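Pre-mRNA splicing factor PRP8 (Cyanidioschyzon merolae, PDB 6NQI) probably binds U1, U2, U5 and U6 snRNAs and intron RNA during splicing, and is represented here by its RNase H-like domain. Local coordinates at residues A[26-31]-A[60-65]; A[76-81]-A[100-105]; A[121-126]-A[172-177]. All coordinates share one frame; numbering follows the deposited sequence.

Contact 1 (A[26-31]-A[60-65]); sequences GVIWIW and WKCAEH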
loop_
_atom_site.group_PDB
_atom_site.type_symbol
_atom_site.label_atom_id
_atom_site.label_comp_id
_atom_site.label_asym_id
_atom_site.label_seq_id
_atom_site.Cartn_x
_atom_site.Cartn_y
_atom_site.Cartn_z
ATOM N N GLY A 26 13.599 -1.711 -2.808
ATOM C CA GLY A 26 12.473 -1.703 -1.894
ATOM C C GLY A 26 11.196 -1.194 -2.545
ATOM O O GLY A 26 11.134 -0.939 -3.749
ATOM N N VAL A 27 10.158 -1.030 -1.715
ATOM C CA VAL A 27 8.836 -0.573 -2.165
ATOM C C VAL A 27 8.195 0.245 -1.049
ATOM O O VAL A 27 8.368 -0.055 0.136
ATOM C CB VAL A 27 7.919 -1.755 -2.577
ATOM C CG1 VAL A 27 6.492 -1.303 -2.745
ATOM C CG2 VAL A 27 8.362 -2.358 -3.889
ATOM N N ILE A 28 7.461 1.289 -1.428
ATOM C CA ILE A 28 6.543 1.996 -0.537
ATOM C C ILE A 28 5.117 1.798 -1.054
ATOM O O ILE A 28 4.841 2.022 -2.242
ATOM C CB ILE A 28 6.880 3.495 -0.441
ATOM C CG1 ILE A 28 8.253 3.686 0.193
ATOM C CG2 ILE A 28 5.734 4.263 0.338
ATOM C CD1 ILE A 28 8.697 5.116 0.255
ATOM N N TRP A 29 4.221 1.342 -0.177
ATOM C CA TRP A 29 2.837 1.065 -0.555
ATOM C C TRP A 29 1.888 2.154 -0.079
ATOM O O TRP A 29 1.999 2.622 1.057
ATOM C CB TRP A 29 2.378 -0.256 0.048
ATOM C CG TRP A 29 3.384 -1.326 -0.013
ATOM C CD1 TRP A 29 4.363 -1.584 0.896
ATOM C CD2 TRP A 29 3.483 -2.336 -1.012
ATOM N NE1 TRP A 29 5.086 -2.682 0.508
ATOM C CE2 TRP A 29 4.559 -3.163 -0.660
ATOM C CE3 TRP A 29 2.757 -2.625 -2.173
ATOM C CZ2 TRP A 29 4.937 -4.251 -1.431
ATOM C CZ3 TRP A 29 3.137 -3.703 -2.940
ATOM C CH2 TRP A 29 4.213 -4.506 -2.564
ATOM N N ILE A 30 0.907 2.492 -0.918
ATOM C CA ILE A 30 -0.233 3.324 -0.504
ATOM C C ILE A 30 -1.529 2.638 -0.931
ATOM O O ILE A 30 -1.832 2.567 -2.130
ATOM C CB ILE A 30 -0.178 4.741 -1.090
ATOM C CG1 ILE A 30 1.084 5.472 -0.638
ATOM C CG2 ILE A 30 -1.482 5.521 -0.713
ATOM C CD1 ILE A 30 1.173 6.835 -1.218
ATOM N N TRP A 31 -2.318 2.193 0.045
ATOM C CA TRP A 31 -3.625 1.580 -0.184
ATOM C C TRP A 31 -4.696 2.649 0.003
ATOM O O TRP A 31 -4.761 3.292 1.056
ATOM C CB TRP A 31 -3.838 0.397 0.766
ATOM C CG TRP A 31 -5.241 -0.161 0.806
ATOM C CD1 TRP A 31 -6.141 -0.209 -0.218
ATOM C CD2 TRP A 31 -5.898 -0.760 1.940
ATOM N NE1 TRP A 31 -7.327 -0.784 0.210
ATOM C CE2 TRP A 31 -7.197 -1.134 1.528
ATOM C CE3 TRP A 31 -5.513 -1.018 3.260
ATOM C CZ2 TRP A 31 -8.104 -1.749 2.386
ATOM C CZ3 TRP A 31 -6.425 -1.633 4.112
ATOM C CH2 TRP A 31 -7.697 -1.990 3.668
ATOM N N TRP A 60 12.052 10.506 5.371
ATOM C CA TRP A 60 11.894 11.709 4.569
ATOM C C TRP A 60 11.500 11.385 3.135
ATOM O O TRP A 60 10.684 12.104 2.545
ATOM C CB TRP A 60 13.165 12.544 4.619
ATOM C CG TRP A 60 13.247 13.338 5.879
ATOM C CD1 TRP A 60 14.066 13.113 6.950
ATOM C CD2 TRP A 60 12.423 14.444 6.235
ATOM N NE1 TRP A 60 13.830 14.040 7.937
ATOM C CE2 TRP A 60 12.818 14.865 7.523
ATOM C CE3 TRP A 60 11.389 15.126 5.586
ATOM C CZ2 TRP A 60 12.223 15.944 8.168
ATOM C CZ3 TRP A 60 10.807 16.193 6.218
ATOM C CH2 TRP A 60 11.221 16.596 7.503
ATOM N N LYS A 61 12.060 10.316 2.549
ATOM C CA LYS A 61 11.608 9.909 1.217
ATOM C C LYS A 61 10.142 9.490 1.228
ATOM O O LYS A 61 9.400 9.782 0.283
ATOM C CB LYS A 61 12.478 8.789 0.630
ATOM C CG LYS A 61 13.804 9.273 0.023
ATOM C CD LYS A 61 14.190 8.467 -1.221
ATOM C CE LYS A 61 13.733 9.113 -2.537
ATOM N NZ LYS A 61 14.389 10.436 -2.754
ATOM N N CYS A 62 9.687 8.829 2.292
ATOM C CA CYS A 62 8.276 8.485 2.349
ATOM C C CYS A 62 7.402 9.737 2.441
ATOM O O CYS A 62 6.376 9.844 1.749
ATOM C CB CYS A 62 8.005 7.560 3.526
ATOM S SG CYS A 62 6.254 7.069 3.544
ATOM N N ALA A 63 7.791 10.690 3.299
ATOM C CA ALA A 63 7.045 11.944 3.411
ATOM C C ALA A 63 6.985 12.672 2.070
ATOM O O ALA A 63 5.928 13.172 1.656
ATOM C CB ALA A 63 7.687 12.827 4.478
ATOM N N GLU A 64 8.128 12.758 1.380
ATOM C CA GLU A 64 8.159 13.437 0.094
ATOM C C GLU A 64 7.307 12.699 -0.944
ATOM O O GLU A 64 6.623 13.332 -1.764
ATOM C CB GLU A 64 9.614 13.591 -0.351
ATOM C CG GLU A 64 9.816 14.638 -1.421
ATOM C CD GLU A 64 9.517 14.145 -2.824
ATOM O OE1 GLU A 64 9.492 12.899 -3.047
ATOM O OE2 GLU A 64 9.336 15.020 -3.717
ATOM N N HIS A 65 7.288 11.364 -0.886
ATOM C CA HIS A 65 6.472 10.592 -1.822
ATOM C C HIS A 65 4.986 10.846 -1.606
ATOM O O HIS A 65 4.249 11.099 -2.568
ATOM C CB HIS A 65 6.800 9.094 -1.700
ATOM C CG HIS A 65 5.855 8.197 -2.448
ATOM N ND1 HIS A 65 5.106 7.215 -1.823
ATOM C CD2 HIS A 65 5.507 8.158 -3.758
ATOM C CE1 HIS A 65 4.359 6.595 -2.721
ATOM N NE2 HIS A 65 4.573 7.156 -3.901
#

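Contact 2 (A[76-81]-A[100-105]); sequences EELPRG and TEYAKI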
loop_
_atom_site.group_PDB
_atom_site.type_symbol
_atom_site.label_atom_id
_atom_site.label_comp_id
_atom_site.label_asym_id
_atom_site.label_seq_id
_atom_site.Cartn_x
_atom_site.Cartn_y
_atom_site.Cartn_z
ATOM N N GLU A 76 -11.276 16.615 -5.693
ATOM C CA GLU A 76 -12.335 15.670 -5.342
ATOM C C GLU A 76 -11.819 14.272 -5.008
ATOM O O GLU A 76 -12.582 13.460 -4.480
ATOM C CB GLU A 76 -13.411 15.625 -6.436
ATOM C CG GLU A 76 -14.244 16.937 -6.546
ATOM C CD GLU A 76 -13.596 18.035 -7.371
ATOM O OE1 GLU A 76 -12.344 18.058 -7.453
ATOM O OE2 GLU A 76 -14.351 18.887 -7.907
ATOM N N GLU A 77 -10.567 13.945 -5.311
ATOM C CA GLU A 77 -10.063 12.609 -5.027
ATOM C C GLU A 77 -8.979 12.613 -3.953
ATOM O O GLU A 77 -8.271 11.615 -3.783
ATOM C CB GLU A 77 -9.522 11.953 -6.290
ATOM C CG GLU A 77 -10.537 11.537 -7.329
ATOM C CD GLU A 77 -9.836 10.901 -8.525
ATOM O OE1 GLU A 77 -9.902 11.478 -9.634
ATOM O OE2 GLU A 77 -9.187 9.836 -8.338
ATOM N N LEU A 78 -8.848 13.711 -3.217
ATOM C CA LEU A 78 -7.878 13.776 -2.138
ATOM C C LEU A 78 -8.361 12.911 -0.982
ATOM O O LEU A 78 -9.563 12.836 -0.729
ATOM C CB LEU A 78 -7.721 15.210 -1.659
ATOM C CG LEU A 78 -7.058 16.182 -2.635
ATOM C CD1 LEU A 78 -7.137 17.593 -2.064
ATOM C CD2 LEU A 78 -5.624 15.775 -2.951
ATOM N N PRO A 79 -7.470 12.243 -0.272
ATOM C CA PRO A 79 -7.922 11.427 0.854
ATOM C C PRO A 79 -8.459 12.288 1.992
ATOM O O PRO A 79 -8.012 13.412 2.220
ATOM C CB PRO A 79 -6.658 10.662 1.265
ATOM C CG PRO A 79 -5.562 11.533 0.858
ATOM C CD PRO A 79 -6.009 12.175 -0.427
ATOM N N ARG A 80 -9.458 11.756 2.685
ATOM C CA ARG A 80 -9.983 12.411 3.875
ATOM C C ARG A 80 -9.135 12.138 5.110
ATOM O O ARG A 80 -9.353 12.773 6.143
ATOM C CB ARG A 80 -11.449 12.008 4.093
ATOM C CG ARG A 80 -12.364 12.689 3.082
ATOM C CD ARG A 80 -13.724 12.046 3.020
ATOM N NE ARG A 80 -14.806 12.981 3.373
ATOM C CZ ARG A 80 -16.082 12.623 3.525
ATOM N NH1 ARG A 80 -16.447 11.351 3.367
ATOM N NH2 ARG A 80 -17.005 13.538 3.837
ATOM N N GLY A 81 -8.190 11.210 5.023
ATOM C CA GLY A 81 -7.236 10.940 6.086
ATOM C C GLY A 81 -6.037 10.195 5.538
ATOM O O GLY A 81 -6.098 9.585 4.464
ATOM N N THR A 100 0.847 24.210 2.695
ATOM C CA THR A 100 0.216 23.728 1.470
ATOM C C THR A 100 -1.276 23.471 1.666
ATOM O O THR A 100 -1.777 23.334 2.787
ATOM C CB THR A 100 0.881 22.439 0.991
ATOM O OG1 THR A 100 0.359 21.336 1.743
ATOM C CG2 THR A 100 2.378 22.519 1.190
ATOM N N GLU A 101 -1.970 23.308 0.534
ATOM C CA GLU A 101 -3.400 23.013 0.526
ATOM C C GLU A 101 -3.727 21.680 1.178
ATOM O O GLU A 101 -4.899 21.420 1.487
ATOM C CB GLU A 101 -3.889 23.042 -0.925
ATOM C CG GLU A 101 -3.061 22.143 -1.870
ATOM C CD GLU A 101 -3.469 22.274 -3.335
ATOM O OE1 GLU A 101 -4.625 21.925 -3.663
ATOM O OE2 GLU A 101 -2.639 22.741 -4.154
ATOM N N TYR A 102 -2.721 20.832 1.389
ATOM C CA TYR A 102 -2.904 19.516 1.982
ATOM C C TYR A 102 -2.682 19.538 3.487
ATOM O O TYR A 102 -2.794 18.490 4.139
ATOM C CB TYR A 102 -1.974 18.484 1.310
ATOM C CG TYR A 102 -1.936 18.645 -0.196
ATOM C CD1 TYR A 102 -2.988 18.202 -0.988
ATOM C CD2 TYR A 102 -0.851 19.256 -0.821
ATOM C CE1 TYR A 102 -2.970 18.364 -2.352
ATOM C CE2 TYR A 102 -0.821 19.414 -2.190
ATOM C CZ TYR A 102 -1.881 18.964 -2.951
ATOM O OH TYR A 102 -1.851 19.121 -4.319
ATOM N N ALA A 103 -2.342 20.694 4.053
ATOM C CA ALA A 103 -2.380 20.784 5.496
ATOM C C ALA A 103 -3.836 20.689 5.921
ATOM O O ALA A 103 -4.755 20.918 5.123
ATOM C CB ALA A 103 -1.724 22.068 5.980
ATOM N N LYS A 104 -4.044 20.306 7.175
ATOM C CA LYS A 104 -5.372 20.100 7.758
ATOM C C LYS A 104 -6.076 18.898 7.123
ATOM O O LYS A 104 -7.305 18.760 7.218
ATOM C CB LYS A 104 -6.233 21.364 7.639
ATOM C CG LYS A 104 -5.544 22.611 8.245
ATOM C CD LYS A 104 -5.076 22.418 9.688
ATOM C CE LYS A 104 -4.582 23.728 10.307
ATOM N NZ LYS A 104 -5.672 24.671 10.686
ATOM N N ILE A 105 -5.293 18.044 6.453
ATOM C CA ILE A 105 -5.663 16.667 6.179
ATOM C C ILE A 105 -5.133 15.836 7.347
ATOM O O ILE A 105 -3.898 15.722 7.487
ATOM C CB ILE A 105 -5.083 16.142 4.861
ATOM C CG1 ILE A 105 -5.668 16.855 3.654
ATOM C CG2 ILE A 105 -5.317 14.639 4.740
ATOM C CD1 ILE A 105 -5.129 16.296 2.350
#

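Contact 3 (A[121-126]-A[172-177]); sequences ALPEIR and RVLQLV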
loop_
_atom_site.group_PDB
_atom_site.type_symbol
_atom_site.label_atom_id
_atom_site.label_comp_id
_atom_site.label_asym_id
_atom_site.label_seq_id
_atom_site.Cartn_x
_atom_site.Cartn_y
_atom_site.Cartn_z
ATOM N N ALA A 121 5.013 -10.269 -1.309
ATOM C CA ALA A 121 4.952 -11.683 -1.624
ATOM C C ALA A 121 4.205 -12.000 -2.920
ATOM O O ALA A 121 4.323 -13.128 -3.411
ATOM C CB ALA A 121 4.288 -12.411 -0.453
ATOM N N LEU A 122 3.489 -11.045 -3.519
ATOM C CA LEU A 122 2.793 -11.357 -4.764
ATOM C C LEU A 122 3.816 -11.406 -5.900
ATOM O O LEU A 122 4.635 -10.489 -6.025
ATOM C CB LEU A 122 1.706 -10.311 -5.033
ATOM C CG LEU A 122 0.520 -10.284 -4.026
ATOM C CD1 LEU A 122 -0.619 -9.332 -4.412
ATOM C CD2 LEU A 122 -0.063 -11.681 -3.742
ATOM N N PRO A 123 3.844 -12.475 -6.702
ATOM C CA PRO A 123 4.941 -12.619 -7.673
ATOM C C PRO A 123 4.958 -11.548 -8.755
ATOM O O PRO A 123 6.043 -11.172 -9.221
ATOM C CB PRO A 123 4.722 -14.031 -8.248
ATOM C CG PRO A 123 3.900 -14.739 -7.220
ATOM C CD PRO A 123 2.998 -13.674 -6.666
ATOM N N GLU A 124 3.795 -11.042 -9.168
ATOM C CA GLU A 124 3.768 -9.995 -10.184
ATOM C C GLU A 124 4.485 -8.744 -9.686
ATOM O O GLU A 124 5.255 -8.123 -10.424
ATOM C CB GLU A 124 2.314 -9.692 -10.548
ATOM C CG GLU A 124 1.989 -9.462 -12.017
ATOM C CD GLU A 124 0.708 -10.200 -12.403
ATOM O OE1 GLU A 124 -0.389 -9.801 -11.905
ATOM O OE2 GLU A 124 0.797 -11.158 -13.213
ATOM N N ILE A 125 4.241 -8.372 -8.423
ATOM C CA ILE A 125 4.850 -7.186 -7.822
ATOM C C ILE A 125 6.331 -7.409 -7.569
ATOM O O ILE A 125 7.166 -6.540 -7.839
ATOM C CB ILE A 125 4.152 -6.829 -6.496
ATOM C CG1 ILE A 125 2.662 -6.552 -6.681
ATOM C CG2 ILE A 125 4.852 -5.634 -5.855
ATOM C CD1 ILE A 125 2.367 -5.482 -7.655
ATOM N N ARG A 126 6.665 -8.538 -6.961
ATOM C CA ARG A 126 8.064 -8.844 -6.700
ATOM C C ARG A 126 8.875 -8.812 -7.997
ATOM O O ARG A 126 9.965 -8.222 -8.049
ATOM C CB ARG A 126 8.146 -10.184 -5.978
ATOM C CG ARG A 126 9.510 -10.614 -5.574
ATOM C CD ARG A 126 9.449 -12.080 -5.172
ATOM N NE ARG A 126 8.848 -12.896 -6.228
ATOM C CZ ARG A 126 8.587 -14.192 -6.118
ATOM N NH1 ARG A 126 8.877 -14.848 -5.000
ATOM N NH2 ARG A 126 8.034 -14.835 -7.136
ATOM N N ARG A 172 1.059 -20.576 1.170
ATOM C CA ARG A 172 -0.275 -21.170 1.169
ATOM C C ARG A 172 -1.292 -20.248 0.491
ATOM O O ARG A 172 -2.184 -20.715 -0.232
ATOM C CB ARG A 172 -0.670 -21.508 2.610
ATOM C CG ARG A 172 -1.332 -22.879 2.779
ATOM C CD ARG A 172 -1.561 -23.252 4.245
ATOM N NE ARG A 172 -0.300 -23.224 4.980
ATOM C CZ ARG A 172 -0.165 -23.530 6.264
ATOM N NH1 ARG A 172 -1.222 -23.911 6.971
ATOM N NH2 ARG A 172 1.032 -23.459 6.834
ATOM N N VAL A 173 -1.144 -18.932 0.668
ATOM C CA VAL A 173 -2.025 -17.994 -0.024
ATOM C C VAL A 173 -1.773 -18.041 -1.520
ATOM O O VAL A 173 -2.709 -18.081 -2.327
ATOM C CB VAL A 173 -1.812 -16.564 0.497
ATOM C CG1 VAL A 173 -2.751 -15.609 -0.215
ATOM C CG2 VAL A 173 -1.976 -16.520 1.983
ATOM N N LEU A 174 -0.497 -18.033 -1.914
ATOM C CA LEU A 174 -0.161 -18.066 -3.329
ATOM C C LEU A 174 -0.670 -19.343 -3.973
ATOM O O LEU A 174 -1.065 -19.337 -5.143
ATOM C CB LEU A 174 1.348 -17.948 -3.507
ATOM C CG LEU A 174 1.881 -16.537 -3.277
ATOM C CD1 LEU A 174 3.395 -16.520 -3.396
ATOM C CD2 LEU A 174 1.212 -15.533 -4.209
ATOM N N GLN A 175 -0.689 -20.441 -3.214
ATOM C CA GLN A 175 -1.126 -21.724 -3.747
ATOM C C GLN A 175 -2.642 -21.826 -3.824
ATOM O O GLN A 175 -3.168 -22.575 -4.657
ATOM C CB GLN A 175 -0.570 -22.843 -2.866
ATOM C CG GLN A 175 0.795 -23.350 -3.282
ATOM C CD GLN A 175 1.275 -24.489 -2.403
ATOM O OE1 GLN A 175 0.471 -25.165 -1.753
ATOM N NE2 GLN A 175 2.590 -24.711 -2.378
ATOM N N LEU A 176 -3.348 -21.091 -2.957
ATOM C CA LEU A 176 -4.809 -21.095 -2.957
ATOM C C LEU A 176 -5.399 -20.163 -4.019
ATOM O O LEU A 176 -6.406 -20.500 -4.652
ATOM C CB LEU A 176 -5.303 -20.711 -1.570
ATOM C CG LEU A 176 -5.288 -21.931 -0.645
ATOM C CD1 LEU A 176 -5.813 -21.530 0.721
ATOM C CD2 LEU A 176 -6.042 -23.131 -1.243
ATOM N N VAL A 177 -4.767 -19.009 -4.251
ATOM C CA VAL A 177 -5.180 -18.091 -5.303
ATOM C C VAL A 177 -4.358 -18.432 -6.541
ATOM O O VAL A 177 -3.314 -19.081 -6.447
ATOM C CB VAL A 177 -4.989 -16.616 -4.872
ATOM C CG1 VAL A 177 -5.969 -15.716 -5.577
ATOM C CG2 VAL A 177 -5.137 -16.459 -3.359
#

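Contact 1 (A[26-31]-A[60-65])
Ile28 and Ile30 of strand 24-32 pack against Cys62 and His65 of helix 54-71 in a buried, apolar sheet-on-helix contact at the heart of the domain. No hydrogen bond crosses it. Strand and helix run in roughly the same direction, their axes 10.3 Å apart at 41°. Ile28 works with both branches. The longer one, set beside the backbone N (chi1 -64°) and then extended, puts CD1 4.0 Å from Cys62 CA and in contact with Cys62 CB (4.1 Å). The shorter one brings CG2 to 3.7 Å from His65 ND1, Ile28 and His65 lying alongside each other and pointing opposite ways. Ile30 comes from the strand side to meet the oncoming histidine, its CD1 3.5 Å from His65 CE1, so the ND1-CE1 side of the ring is met by two methyls, both oblique to its plane. Replacing Ile28 by alanine would probably open a gap between the strand and Cys62 and leave the ND1 side of His65 without the CG2 methyl. Cys62 SG is covalently joined to beta-mercaptoethanol, probably from crystallisation. Val43 and Asp16 on the two adjoining strands also touch Ile28. This is helix-on-sheet packing against the mixed central sheet of the RNase H-like fold.

Contact 2 (A[76-81]-A[100-105])
Ile105 meets Pro79 and Gly81 with its outer carbons, and it is the side chain to follow. CB itself stands back from the segment opposite. From it CG2, anti to the backbone N (chi1 -66° for the other branch), reaches to 3.9 Å from Pro79 O and also passes 4.4 Å from Gly81 CA. CG1 runs outward beside the backbone N and serves mainly as a bridge. At the tip, CD1 comes back to the same carbonyl, 4.1 Å from Pro79 O, so two methyls of the forked side chain rest against one backbone oxygen, in van der Waals contact. Within its own segment that terminal methyl also lies 4.0 Å from Tyr102 CB, linking this end of the contact to the other.

Two loops meet here, one leading into strand 81-84 and one leading toward strand 107-108. These are parallel neighbours at one side of the RNase H-type sheet, joined through helix 90-97, so the contact lies where both connections arrive at that side. Here the second loop is built from two overlapping beta turns, type I from Thr100 to Ala103 and type II from Tyr102 to Ile105. Thr100 OG1 accepts from Tyr102 N to make an ST turn, which helps fix the backbone carrying the tyrosine.

The Leu78 side chain runs roughly perpendicular to that of Tyr102. Its CD2 methyl sits at the ring's edge, near the ring plane, 3.8 Å from Tyr102 CE1. Glu101 CG lies over the centre of one ring face, 3.5 Å above it, while Leu67, Leu70 and Arg71 of helix 54-71 also touch the tyrosine.

Contact 3 (A[121-126]-A[172-177])
Leu174 of helix 170-176 meets Ala121, Leu122 and Pro123 where the chain turns into helix 123-130, and nearly all of the contact gathers on this one leucine. The apolar packing comes first. Leu174 CD2 meets the CD-CG rim of the proline and lies 3.6 Å from Pro123 CD, with Pro123 CG a little farther along the same ring. The same methyl lies 4.1 Å from Leu122 CD2, the two leucine side chains running at a slant to each other. With CG of Leu174 beside the backbone N (chi1 -75°) and chi2 extended, its two methyls end against 121-123.

The second kind of interaction sets carbon against a backbone oxygen. Leu174 CD1 rests 3.5 Å from Ala121 O, and CD2 is also near that carbonyl; this is van der Waals packing, and no hydrogen bond joins the two segments.

The hydrogen bonds lie within each segment. Arg126 N donates to Leu122 O at 3.0 Å, closing the first turn after the N-cap position held by Leu122, with Pro123 as the first helical residue. Leu122 also touches Leu166 of helix 152-168 and, in loops, Trp178, Leu195 and Trp196. Val173 reaches helix 152-168 as well. The N-terminal end of helix 123-130 thus packs on helix 170-176, outside the central sheet of the RNase H-like domain.

In the fold
Contact 1, with its touching residues all buried, is the core one, placing helix 54-71 on the central sheet. Contacts 2 and 3 lie farther out, their centres 18 and 16 Å from the chain's centre and on opposite sides of it. Contact 2 borders the same helix 54-71, on which Tyr102 and Pro79 pack near its C-terminal end, but does not touch contact 1. Contact 3 does, through Trp29 CH2 and Ile125 CG2 3.5 Å apart, on the other face of the strand. No hydrogen bond crosses any of the three. Inside, isoleucines meet a cysteine and an imidazole; farther out, aliphatic groups meet a carbonyl plus a ring edge (contact 2) or a proline (contact 3).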